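Local coordinates for protein OS-9 homolog (Saccharomyces cerevisiae, PDB 2YMA) that recognises N-glycans of misfolded lumenal glycoproteins of the endoplasmic reticulum and targets those proteins for degradation, the present fragment being its dimerization domain, at residues 21-26 and 36-41; 54-59 and 113-117; 71-75 and 129-134; 83-89 and 101-107. One frame throughout, in Å; residues are numbered along the deposited sequence.

Contact 1: 21-26 and 36-41; sequences SGIYFL and KLMVTD
Strands 23-26 and 36-39 run antiparallel, their axes 4.6 Å apart at closest approach and their directions 153° apart. Ile23 pairs with Val39 and Phe25 with Leu37 at non-hydrogen-bonded positions, Tyr24 with Met38 and Leu26 with Lys36 at hydrogen-bonded ones. Tyr24 N to Met38 O and Met38 N to Tyr24 O are both 2.8 Å; Leu26 N to Lys36 O is 2.9 Å and Lys36 N to Leu26 O 3.1 Å. Beyond the strands, Gly22 O accepts a hydrogen bond from Thr40 N at 2.8 Å and, because Thr40 takes chi1 p, one from Thr40 OG1 at 3.1 Å. Gly22 has phi 68°, and a CB here would clash with Asp41 CB. These strands form a beta hairpin whose two faces differ. Ile23, Phe25, Leu37 and Val39 point inward toward helix 52-67; Leu37, m,t, brings CD2 to 4.0 Å from CD1 of Phe25, whose chi1 is t. On the face of Tyr24, Leu26, Lys36 and Met38, Met38, t,t but with chi3 p, lays CE 3.9 Å from CD1 of Tyr24 (chi1 m), and Leu26, m,t, sets CD1 3.7 Å from Met38 CB. Lys36 stretches away, m,t,t,t, to its salt bridge with Asp96; Asp41, chi1 t, pairs with Lys57.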
# COMPACT_ATOMS: atom_id res chain seq x y z
N SER A 21 19.95 -4.96 13.71
CA SER A 21 18.93 -4.75 14.73
C SER A 21 17.98 -5.95 14.88
O SER A 21 16.81 -5.77 15.18
CB SER A 21 18.12 -3.48 14.44
OG SER A 21 18.93 -2.31 14.53
N GLY A 22 18.49 -7.16 14.66
CA GLY A 22 17.67 -8.36 14.71
C GLY A 22 16.64 -8.48 13.59
O GLY A 22 15.64 -9.18 13.75
N ILE A 23 16.88 -7.81 12.47
CA ILE A 23 15.94 -7.83 11.35
C ILE A 23 16.60 -8.39 10.10
O ILE A 23 17.74 -8.05 9.77
CB ILE A 23 15.39 -6.41 11.06
CG1 ILE A 23 14.76 -5.83 12.33
CG2 ILE A 23 14.39 -6.43 9.92
CD1 ILE A 23 14.29 -4.39 12.19
N TYR A 24 15.88 -9.26 9.39
CA TYR A 24 16.41 -9.84 8.16
C TYR A 24 15.54 -9.60 6.95
O TYR A 24 14.31 -9.72 7.01
CB TYR A 24 16.57 -11.35 8.32
CG TYR A 24 17.71 -11.73 9.21
CD1 TYR A 24 17.54 -11.82 10.59
CD2 TYR A 24 18.98 -12.00 8.67
CE1 TYR A 24 18.60 -12.16 11.44
CE2 TYR A 24 20.04 -12.36 9.50
CZ TYR A 24 19.85 -12.44 10.88
OH TYR A 24 20.90 -12.80 11.70
N PHE A 25 16.18 -9.27 5.84
CA PHE A 25 15.51 -9.23 4.55
C PHE A 25 15.41 -10.66 4.02
O PHE A 25 16.43 -11.35 3.86
CB PHE A 25 16.30 -8.33 3.57
CG PHE A 25 15.57 -8.02 2.28
CD1 PHE A 25 14.73 -6.92 2.19
CD2 PHE A 25 15.75 -8.81 1.16
CE1 PHE A 25 14.07 -6.61 1.00
CE2 PHE A 25 15.10 -8.52 -0.03
CZ PHE A 25 14.25 -7.42 -0.11
N LEU A 26 14.20 -11.12 3.75
CA LEU A 26 14.00 -12.45 3.19
C LEU A 26 13.73 -12.35 1.70
O LEU A 26 12.67 -11.88 1.27
CB LEU A 26 12.83 -13.17 3.87
CG LEU A 26 13.10 -13.48 5.34
CD1 LEU A 26 11.98 -14.29 5.97
CD2 LEU A 26 14.41 -14.21 5.43
N LYS A 36 10.00 -10.51 2.06
CA LYS A 36 9.44 -10.45 3.41
C LYS A 36 10.51 -9.88 4.33
O LYS A 36 11.68 -9.80 3.95
CB LYS A 36 9.17 -11.85 3.96
CG LYS A 36 7.91 -12.53 3.55
CD LYS A 36 7.79 -13.81 4.38
CE LYS A 36 6.50 -14.55 4.10
NZ LYS A 36 6.44 -15.81 4.88
N LEU A 37 10.11 -9.56 5.55
CA LEU A 37 11.05 -9.19 6.61
C LEU A 37 10.89 -10.13 7.80
O LEU A 37 9.77 -10.53 8.16
CB LEU A 37 10.83 -7.75 7.09
CG LEU A 37 11.05 -6.65 6.05
CD1 LEU A 37 10.60 -5.30 6.59
CD2 LEU A 37 12.50 -6.61 5.54
N MET A 38 12.00 -10.48 8.43
CA MET A 38 11.95 -11.38 9.59
C MET A 38 12.61 -10.80 10.83
O MET A 38 13.79 -10.43 10.82
CB MET A 38 12.58 -12.73 9.27
CG MET A 38 12.54 -13.67 10.46
SD MET A 38 13.34 -15.25 10.11
CE MET A 38 15.05 -14.73 9.89
N VAL A 39 11.84 -10.76 11.91
CA VAL A 39 12.33 -10.23 13.17
C VAL A 39 12.80 -11.38 14.04
O VAL A 39 12.08 -12.36 14.23
CB VAL A 39 11.24 -9.43 13.91
CG1 VAL A 39 11.75 -8.93 15.25
CG2 VAL A 39 10.80 -8.25 13.05
N THR A 40 14.03 -11.28 14.55
CA THR A 40 14.61 -12.32 15.41
C THR A 40 14.86 -11.77 16.81
O THR A 40 15.18 -12.51 17.73
CB THR A 40 15.92 -12.88 14.82
OG1 THR A 40 16.89 -11.83 14.74
CG2 THR A 40 15.68 -13.43 13.42
N ASP A 41 14.67 -10.46 16.97
CA ASP A 41 14.91 -9.76 18.23
C ASP A 41 13.80 -10.06 19.25
O ASP A 41 12.62 -9.83 18.98
CB ASP A 41 14.97 -8.26 17.95
CG ASP A 41 15.48 -7.45 19.13
OD1 ASP A 41 15.46 -7.96 20.28
OD2 ASP A 41 15.87 -6.28 18.90

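Contact 2: 54-59 and 113-117; sequences YYQKFG and EIFFN
A single water bridges the two elements of this otherwise apolar contact, 2.6 Å from Tyr55 OH and accepting a hydrogen bond from Phe116 N at 3.2 Å. Helix 54-59, held by Phe58 N to Tyr54 O (3.0 Å) and Gly59 N to Tyr55 O (2.8 Å), crosses strand 113-117 at 122° with axes 9.8 Å apart; Tyr55 and Ile114 have the nearest CA atoms, 7.5 Å. Alternation along the strand turns Ile114 and Phe116 to the helix and Phe115 away, toward the second subunit. This is helix-on-sheet packing built on an aromatic cluster of Tyr55, Phe58 and Phe116. Phe116, chi1 m, presents its edge to the face of Phe58 (chi1 -92°), centroids 5.1 Å apart and planes at 77°. Phe116 CE2 lies over one face of the Tyr55 ring (chi1 m), 3.5 Å from Tyr55 CE1; this pair is oblique, centroids 4.9 Å apart and planes at 48°. Ile114, p,t, extends CD1 against the helix backbone, 3.7 Å from Tyr55 O, 3.9 Å from Gly59 N and 4.0 Å from Phe58 CB.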
# COMPACT_ATOMS: atom_id res chain seq x y z
N TYR A 54 10.97 0.08 18.31
CA TYR A 54 10.55 -0.66 17.12
C TYR A 54 10.79 0.18 15.86
O TYR A 54 11.39 -0.29 14.89
CB TYR A 54 9.08 -1.04 17.20
CG TYR A 54 8.73 -2.16 18.17
CD1 TYR A 54 9.06 -2.08 19.52
CD2 TYR A 54 8.02 -3.28 17.73
CE1 TYR A 54 8.71 -3.10 20.41
CE2 TYR A 54 7.66 -4.30 18.61
CZ TYR A 54 8.02 -4.21 19.95
OH TYR A 54 7.67 -5.22 20.82
N TYR A 55 10.35 1.43 15.90
CA TYR A 55 10.55 2.34 14.78
C TYR A 55 12.01 2.66 14.54
O TYR A 55 12.46 2.75 13.39
CB TYR A 55 9.76 3.63 14.97
CG TYR A 55 8.27 3.41 14.91
CD1 TYR A 55 7.60 3.32 13.69
CD2 TYR A 55 7.53 3.26 16.08
CE1 TYR A 55 6.24 3.11 13.64
CE2 TYR A 55 6.17 3.05 16.03
CZ TYR A 55 5.53 2.97 14.82
OH TYR A 55 4.17 2.75 14.80
N GLN A 56 12.76 2.82 15.63
CA GLN A 56 14.16 3.19 15.54
C GLN A 56 15.01 2.05 14.95
O GLN A 56 15.91 2.28 14.13
CB GLN A 56 14.70 3.66 16.89
CG GLN A 56 15.66 4.84 16.78
CD GLN A 56 14.94 6.17 16.74
OE1 GLN A 56 13.77 6.26 17.11
NE2 GLN A 56 15.63 7.21 16.28
N LYS A 57 14.70 0.81 15.33
CA LYS A 57 15.40 -0.34 14.76
C LYS A 57 15.04 -0.56 13.30
O LYS A 57 15.91 -0.80 12.47
CB LYS A 57 15.10 -1.59 15.58
CG LYS A 57 15.70 -1.54 16.97
CD LYS A 57 15.30 -2.75 17.80
CE LYS A 57 16.04 -2.78 19.13
NZ LYS A 57 15.44 -3.79 20.06
N PHE A 58 13.76 -0.47 12.98
CA PHE A 58 13.31 -0.66 11.61
C PHE A 58 13.83 0.46 10.71
O PHE A 58 14.20 0.21 9.57
CB PHE A 58 11.79 -0.79 11.54
CG PHE A 58 11.32 -2.21 11.63
CD1 PHE A 58 11.14 -2.83 12.85
CD2 PHE A 58 11.08 -2.94 10.47
CE1 PHE A 58 10.72 -4.14 12.93
CE2 PHE A 58 10.67 -4.25 10.54
CZ PHE A 58 10.48 -4.86 11.78
N GLY A 59 13.88 1.68 11.24
CA GLY A 59 14.51 2.76 10.51
C GLY A 59 15.90 2.37 10.03
O GLY A 59 16.24 2.57 8.86
N GLU A 113 8.30 7.60 5.78
CA GLU A 113 7.42 7.29 6.90
C GLU A 113 7.23 5.79 6.96
O GLU A 113 6.96 5.17 5.94
CB GLU A 113 6.06 7.96 6.70
CG GLU A 113 6.08 9.47 6.80
CD GLU A 113 6.10 9.96 8.24
OE1 GLU A 113 5.47 9.32 9.11
OE2 GLU A 113 6.74 11.01 8.49
N ILE A 114 7.40 5.19 8.14
CA ILE A 114 7.06 3.78 8.30
C ILE A 114 5.87 3.60 9.22
O ILE A 114 5.67 4.38 10.16
CB ILE A 114 8.27 2.90 8.72
CG1 ILE A 114 8.78 3.29 10.11
CG2 ILE A 114 9.39 2.98 7.67
CD1 ILE A 114 10.14 2.65 10.45
N PHE A 115 5.06 2.59 8.93
CA PHE A 115 3.83 2.38 9.67
C PHE A 115 3.67 0.88 9.80
O PHE A 115 3.92 0.13 8.85
CB PHE A 115 2.65 2.98 8.89
CG PHE A 115 1.29 2.83 9.58
CD1 PHE A 115 0.49 1.71 9.35
CD2 PHE A 115 0.80 3.83 10.42
CE1 PHE A 115 -0.76 1.58 9.97
CE2 PHE A 115 -0.45 3.71 11.04
CZ PHE A 115 -1.23 2.58 10.82
N PHE A 116 3.30 0.43 10.99
CA PHE A 116 3.01 -0.97 11.22
C PHE A 116 1.51 -1.18 11.22
O PHE A 116 0.79 -0.55 11.99
CB PHE A 116 3.61 -1.42 12.54
CG PHE A 116 5.11 -1.30 12.60
CD1 PHE A 116 5.92 -2.11 11.82
CD2 PHE A 116 5.72 -0.39 13.46
CE1 PHE A 116 7.30 -2.00 11.89
CE2 PHE A 116 7.10 -0.28 13.54
CZ PHE A 116 7.89 -1.09 12.75
N ASN A 117 1.04 -2.05 10.34
CA ASN A 117 -0.38 -2.28 10.18
C ASN A 117 -0.70 -3.75 10.44
O ASN A 117 -0.54 -4.61 9.55
CB ASN A 117 -0.84 -1.85 8.78
CG ASN A 117 -2.36 -1.78 8.66
OD1 ASN A 117 -3.10 -2.55 9.29
ND2 ASN A 117 -2.84 -0.85 7.84
O HOH W 1 2.12 2.40 13.20

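Contact 3: 71-75 and 129-134; sequences VSLPN and FLSYKI
Residues 71-75 have no regular secondary structure, yet they fit closely against 129-134, where the chain turns a corner at Leu130 and then runs as a strand through 131-133. The CA atoms come nearest at Pro74 and Phe129, 7.5 Å apart. One bump is Pro74, whose compact C-gamma exo ring enters the cleft between two aromatic side chains: Phe129 (chi1 m) and Tyr132 (chi1 p). Its CD makes a CH-pi contact with each, 4.3 Å from the centroid of the Phe129 ring and 4.0 Å from that of the Tyr132 ring, over the face in both cases; Pro74 CG also lies 3.6 Å from Tyr132 CE1. Leu73, m,t, fills the neighbouring hollow with its forked end: CD2 sits 3.7 Å from Phe129 CE1 and 3.9 Å from Tyr132 CB, while CD1 reaches Ile134 CG1 at 3.7 Å. Val71 closes the side of Phe129, CG2 to CZ 4.1 Å, and Ser72 O passes 3.2 Å from Phe129 CE2. At the exposed end, Asn75 ND2 lies 3.2 Å from Ile134 CD1, but Asn75 OD1 accepts a hydrogen bond from His77 N. Leu130, out of reach of 71-75, and Ser131, which points away from it, meet the second subunit. Both face Val86 of strand 84-92: a classic beta bulge, which accompanies the corner between Phe129 and Tyr132 where the proline ring lodges.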
# COMPACT_ATOMS: atom_id res chain seq x y z
N VAL A 71 16.04 -3.58 -3.34
CA VAL A 71 14.72 -3.52 -3.94
C VAL A 71 14.71 -2.76 -5.26
O VAL A 71 15.36 -1.72 -5.43
CB VAL A 71 13.58 -3.02 -2.98
CG1 VAL A 71 13.87 -3.32 -1.53
CG2 VAL A 71 13.26 -1.58 -3.21
N SER A 72 13.96 -3.32 -6.20
CA SER A 72 13.80 -2.71 -7.50
C SER A 72 12.31 -2.51 -7.80
O SER A 72 11.46 -3.29 -7.35
CB SER A 72 14.44 -3.58 -8.57
OG SER A 72 13.79 -4.84 -8.65
N LEU A 73 12.03 -1.45 -8.55
CA LEU A 73 10.68 -1.12 -9.00
C LEU A 73 10.12 -2.18 -9.92
O LEU A 73 10.84 -3.05 -10.41
CB LEU A 73 10.71 0.24 -9.71
CG LEU A 73 11.30 1.35 -8.84
CD1 LEU A 73 11.51 2.62 -9.64
CD2 LEU A 73 10.41 1.59 -7.61
N PRO A 74 8.81 -2.13 -10.15
CA PRO A 74 8.16 -3.11 -11.02
C PRO A 74 8.64 -3.00 -12.46
O PRO A 74 8.51 -3.98 -13.19
CB PRO A 74 6.68 -2.74 -10.90
CG PRO A 74 6.56 -2.08 -9.58
CD PRO A 74 7.84 -1.32 -9.40
N ASN A 75 9.19 -1.86 -12.86
CA ASN A 75 9.81 -1.76 -14.18
C ASN A 75 11.16 -2.47 -14.27
O ASN A 75 11.75 -2.54 -15.34
CB ASN A 75 9.96 -0.30 -14.61
CG ASN A 75 10.93 0.46 -13.74
OD1 ASN A 75 11.38 -0.05 -12.70
ND2 ASN A 75 11.24 1.69 -14.13
N PHE A 129 5.09 -3.44 -4.11
CA PHE A 129 4.75 -2.04 -4.39
C PHE A 129 3.28 -1.81 -4.60
O PHE A 129 2.62 -2.49 -5.38
CB PHE A 129 5.50 -1.52 -5.60
CG PHE A 129 6.95 -1.29 -5.37
CD1 PHE A 129 7.40 -0.09 -4.87
CD2 PHE A 129 7.87 -2.29 -5.65
CE1 PHE A 129 8.76 0.11 -4.66
CE2 PHE A 129 9.21 -2.09 -5.46
CZ PHE A 129 9.66 -0.89 -4.96
N LEU A 130 2.75 -0.84 -3.86
CA LEU A 130 1.41 -0.34 -4.10
C LEU A 130 1.51 0.76 -5.17
O LEU A 130 0.69 0.83 -6.09
CB LEU A 130 0.81 0.21 -2.81
CG LEU A 130 -0.52 0.94 -2.96
CD1 LEU A 130 -1.55 0.02 -3.60
CD2 LEU A 130 -0.99 1.46 -1.63
N SER A 131 2.54 1.59 -5.05
CA SER A 131 2.73 2.70 -5.96
C SER A 131 4.19 3.16 -5.97
O SER A 131 4.95 2.86 -5.04
CB SER A 131 1.80 3.87 -5.58
OG SER A 131 2.32 4.65 -4.52
N TYR A 132 4.57 3.90 -7.00
CA TYR A 132 5.91 4.48 -7.09
C TYR A 132 5.95 5.65 -8.05
O TYR A 132 5.03 5.88 -8.82
CB TYR A 132 6.93 3.42 -7.51
CG TYR A 132 6.65 2.84 -8.86
CD1 TYR A 132 5.76 1.78 -9.01
CD2 TYR A 132 7.24 3.36 -10.00
CE1 TYR A 132 5.49 1.24 -10.25
CE2 TYR A 132 6.98 2.83 -11.24
CZ TYR A 132 6.11 1.78 -11.37
OH TYR A 132 5.85 1.26 -12.62
N LYS A 133 7.05 6.39 -8.00
CA LYS A 133 7.22 7.56 -8.85
C LYS A 133 8.70 7.79 -9.09
O LYS A 133 9.44 8.12 -8.17
CB LYS A 133 6.61 8.78 -8.17
CG LYS A 133 6.79 10.08 -8.95
CD LYS A 133 6.40 11.28 -8.09
CE LYS A 133 6.31 12.56 -8.90
NZ LYS A 133 5.06 12.63 -9.71
N ILE A 134 9.13 7.59 -10.34
CA ILE A 134 10.54 7.73 -10.68
C ILE A 134 10.90 9.20 -10.80
O ILE A 134 10.34 9.92 -11.63
CB ILE A 134 10.88 6.96 -11.98
CG1 ILE A 134 10.58 5.47 -11.78
CG2 ILE A 134 12.34 7.15 -12.34
CD1 ILE A 134 11.22 4.56 -12.80

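Contact 4: 83-89 and 101-107; sequences DSCVWLA and TLSLNIL
Six backbone hydrogen bonds satisfy the facing amides and carbonyls of strands 84-89 and 101-106, which are almost exactly antiparallel (177°) with axes 4.7 Å apart. Cys85 N donates to Ile106 O at 3.0 Å and Ile106 N to Cys85 O at 2.9 Å; Trp87 N to Leu104 O is 2.9 Å, Leu104 N to Trp87 O 2.8 Å, Ala89 N to Leu102 O 3.1 Å and Leu102 N to Ala89 O 2.8 Å. Val86-Asn105 and Leu88-Ser103 are the intervening non-hydrogen-bonded pairs. The strands form a beta hairpin in the dimerization domain. Its apolar Cys85, Trp87, Ala89, Leu102, Leu104 and Ile106 share one face; Trp87, chi1 t, places CE3 4.0 Å from Leu104 CB, and Cys85 SG lies 3.8 Å from Ile106 CD1. The other face bears Val86, Leu88, Ser103 and Asn105 and meets the second subunit. Asn105 OD1, 3.1 Å from Cys85 O, cannot bond to that fellow acceptor; Asn105 instead forms a side-chain hydrogen bond with Asn105 of the second subunit. Thr101 OG1 is bonded to Phe120 O, and the carboxylate of Asp83 to Gly135 N and Gln80 N.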
# COMPACT_ATOMS: atom_id res chain seq x y z
N ASP A 83 13.74 8.84 -6.08
CA ASP A 83 12.49 8.11 -6.26
C ASP A 83 11.62 8.19 -5.00
O ASP A 83 12.10 8.49 -3.91
CB ASP A 83 12.76 6.65 -6.62
CG ASP A 83 13.46 6.48 -7.97
OD1 ASP A 83 13.43 7.43 -8.78
OD2 ASP A 83 14.02 5.39 -8.23
N SER A 84 10.33 7.95 -5.17
CA SER A 84 9.37 7.92 -4.05
C SER A 84 8.42 6.76 -4.29
O SER A 84 8.19 6.36 -5.43
CB SER A 84 8.59 9.23 -3.95
OG SER A 84 7.80 9.44 -5.10
N CYS A 85 7.85 6.20 -3.22
CA CYS A 85 7.06 4.99 -3.38
C CYS A 85 6.28 4.64 -2.13
O CYS A 85 6.49 5.24 -1.08
CB CYS A 85 7.99 3.81 -3.70
SG CYS A 85 9.08 3.36 -2.29
N VAL A 86 5.38 3.67 -2.28
CA VAL A 86 4.79 3.00 -1.15
C VAL A 86 5.09 1.51 -1.30
O VAL A 86 4.64 0.85 -2.25
CB VAL A 86 3.26 3.21 -1.05
CG1 VAL A 86 2.68 2.31 0.03
CG2 VAL A 86 2.97 4.64 -0.73
N TRP A 87 5.88 1.00 -0.36
CA TRP A 87 6.41 -0.36 -0.42
C TRP A 87 5.91 -1.11 0.81
O TRP A 87 5.96 -0.57 1.92
CB TRP A 87 7.95 -0.30 -0.47
CG TRP A 87 8.67 -1.65 -0.55
CD1 TRP A 87 8.97 -2.36 -1.69
CD2 TRP A 87 9.19 -2.41 0.54
NE1 TRP A 87 9.64 -3.52 -1.36
CE2 TRP A 87 9.79 -3.57 -0.00
CE3 TRP A 87 9.21 -2.23 1.93
CZ2 TRP A 87 10.40 -4.55 0.80
CZ3 TRP A 87 9.83 -3.20 2.73
CH2 TRP A 87 10.41 -4.34 2.16
N LEU A 88 5.42 -2.33 0.62
CA LEU A 88 4.82 -3.10 1.72
C LEU A 88 5.45 -4.46 1.82
O LEU A 88 5.80 -5.06 0.81
CB LEU A 88 3.33 -3.38 1.47
CG LEU A 88 2.25 -2.39 1.07
CD1 LEU A 88 2.57 -1.77 -0.28
CD2 LEU A 88 0.95 -3.17 1.02
N ALA A 89 5.53 -4.98 3.04
CA ALA A 89 6.05 -6.32 3.27
C ALA A 89 5.49 -6.90 4.55
O ALA A 89 5.30 -6.18 5.55
CB ALA A 89 7.58 -6.29 3.31
N THR A 101 2.15 -5.89 9.06
CA THR A 101 2.56 -5.47 7.74
C THR A 101 3.33 -4.16 7.90
O THR A 101 2.91 -3.25 8.63
CB THR A 101 1.35 -5.34 6.77
OG1 THR A 101 0.88 -6.66 6.42
CG2 THR A 101 1.74 -4.62 5.50
N LEU A 102 4.49 -4.09 7.26
CA LEU A 102 5.29 -2.87 7.27
C LEU A 102 4.93 -2.04 6.04
O LEU A 102 4.94 -2.53 4.91
CB LEU A 102 6.78 -3.21 7.27
CG LEU A 102 7.86 -2.15 7.59
CD1 LEU A 102 8.52 -1.70 6.34
CD2 LEU A 102 7.34 -0.96 8.36
N SER A 103 4.57 -0.79 6.28
CA SER A 103 4.35 0.15 5.20
C SER A 103 5.50 1.14 5.19
O SER A 103 5.76 1.81 6.19
CB SER A 103 3.02 0.89 5.42
OG SER A 103 2.86 1.94 4.48
N LEU A 104 6.19 1.24 4.05
CA LEU A 104 7.31 2.17 3.88
C LEU A 104 6.95 3.19 2.82
O LEU A 104 6.74 2.85 1.65
CB LEU A 104 8.59 1.42 3.46
CG LEU A 104 9.72 2.34 2.99
CD1 LEU A 104 10.13 3.33 4.09
CD2 LEU A 104 10.90 1.53 2.49
N ASN A 105 6.90 4.45 3.23
CA ASN A 105 6.46 5.51 2.33
C ASN A 105 7.60 6.47 2.10
O ASN A 105 7.85 7.37 2.90
CB ASN A 105 5.22 6.24 2.87
CG ASN A 105 4.67 7.30 1.91
OD1 ASN A 105 5.08 7.38 0.74
ND2 ASN A 105 3.74 8.11 2.40
N ILE A 106 8.30 6.27 1.00
CA ILE A 106 9.43 7.12 0.70
C ILE A 106 8.93 8.36 -0.02
O ILE A 106 8.28 8.28 -1.06
CB ILE A 106 10.46 6.37 -0.11
CG1 ILE A 106 10.96 5.18 0.70
CG2 ILE A 106 11.58 7.32 -0.51
CD1 ILE A 106 12.00 4.36 -0.00
N LEU A 107 9.23 9.51 0.57
CA LEU A 107 8.65 10.76 0.13
C LEU A 107 9.59 11.49 -0.81
O LEU A 107 9.17 12.10 -1.79
CB LEU A 107 8.32 11.61 1.35
CG LEU A 107 7.41 10.83 2.31
CD1 LEU A 107 7.49 11.39 3.71
CD2 LEU A 107 5.98 10.83 1.80

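In the fold
From the N terminus, contact 1 closes first, as a short hairpin loop, before any other opens. Helix 52-67 follows and opens contact 2; the loop at 71-75 then opens contact 3. Contact 4, the hairpin of strands 84-92 and 98-106, closes inside both long loops. Contact 2 closes at 113-117 and contact 3 at 129-134, so these two cross. All four reach one mixed sheet: strand 36-39 runs parallel beside 84-92, strand 112-117 borders 98-106, and 129-133 borders 84-92. Phe58 of helix 52-67 packs on Ile23 and Val39, tying contact 1 to contact 2. Contacts 2, 3 and 4 also touch the second subunit: Glu113 forms a salt bridge with Lys133 of that subunit, and Asn105 meets its counterpart there.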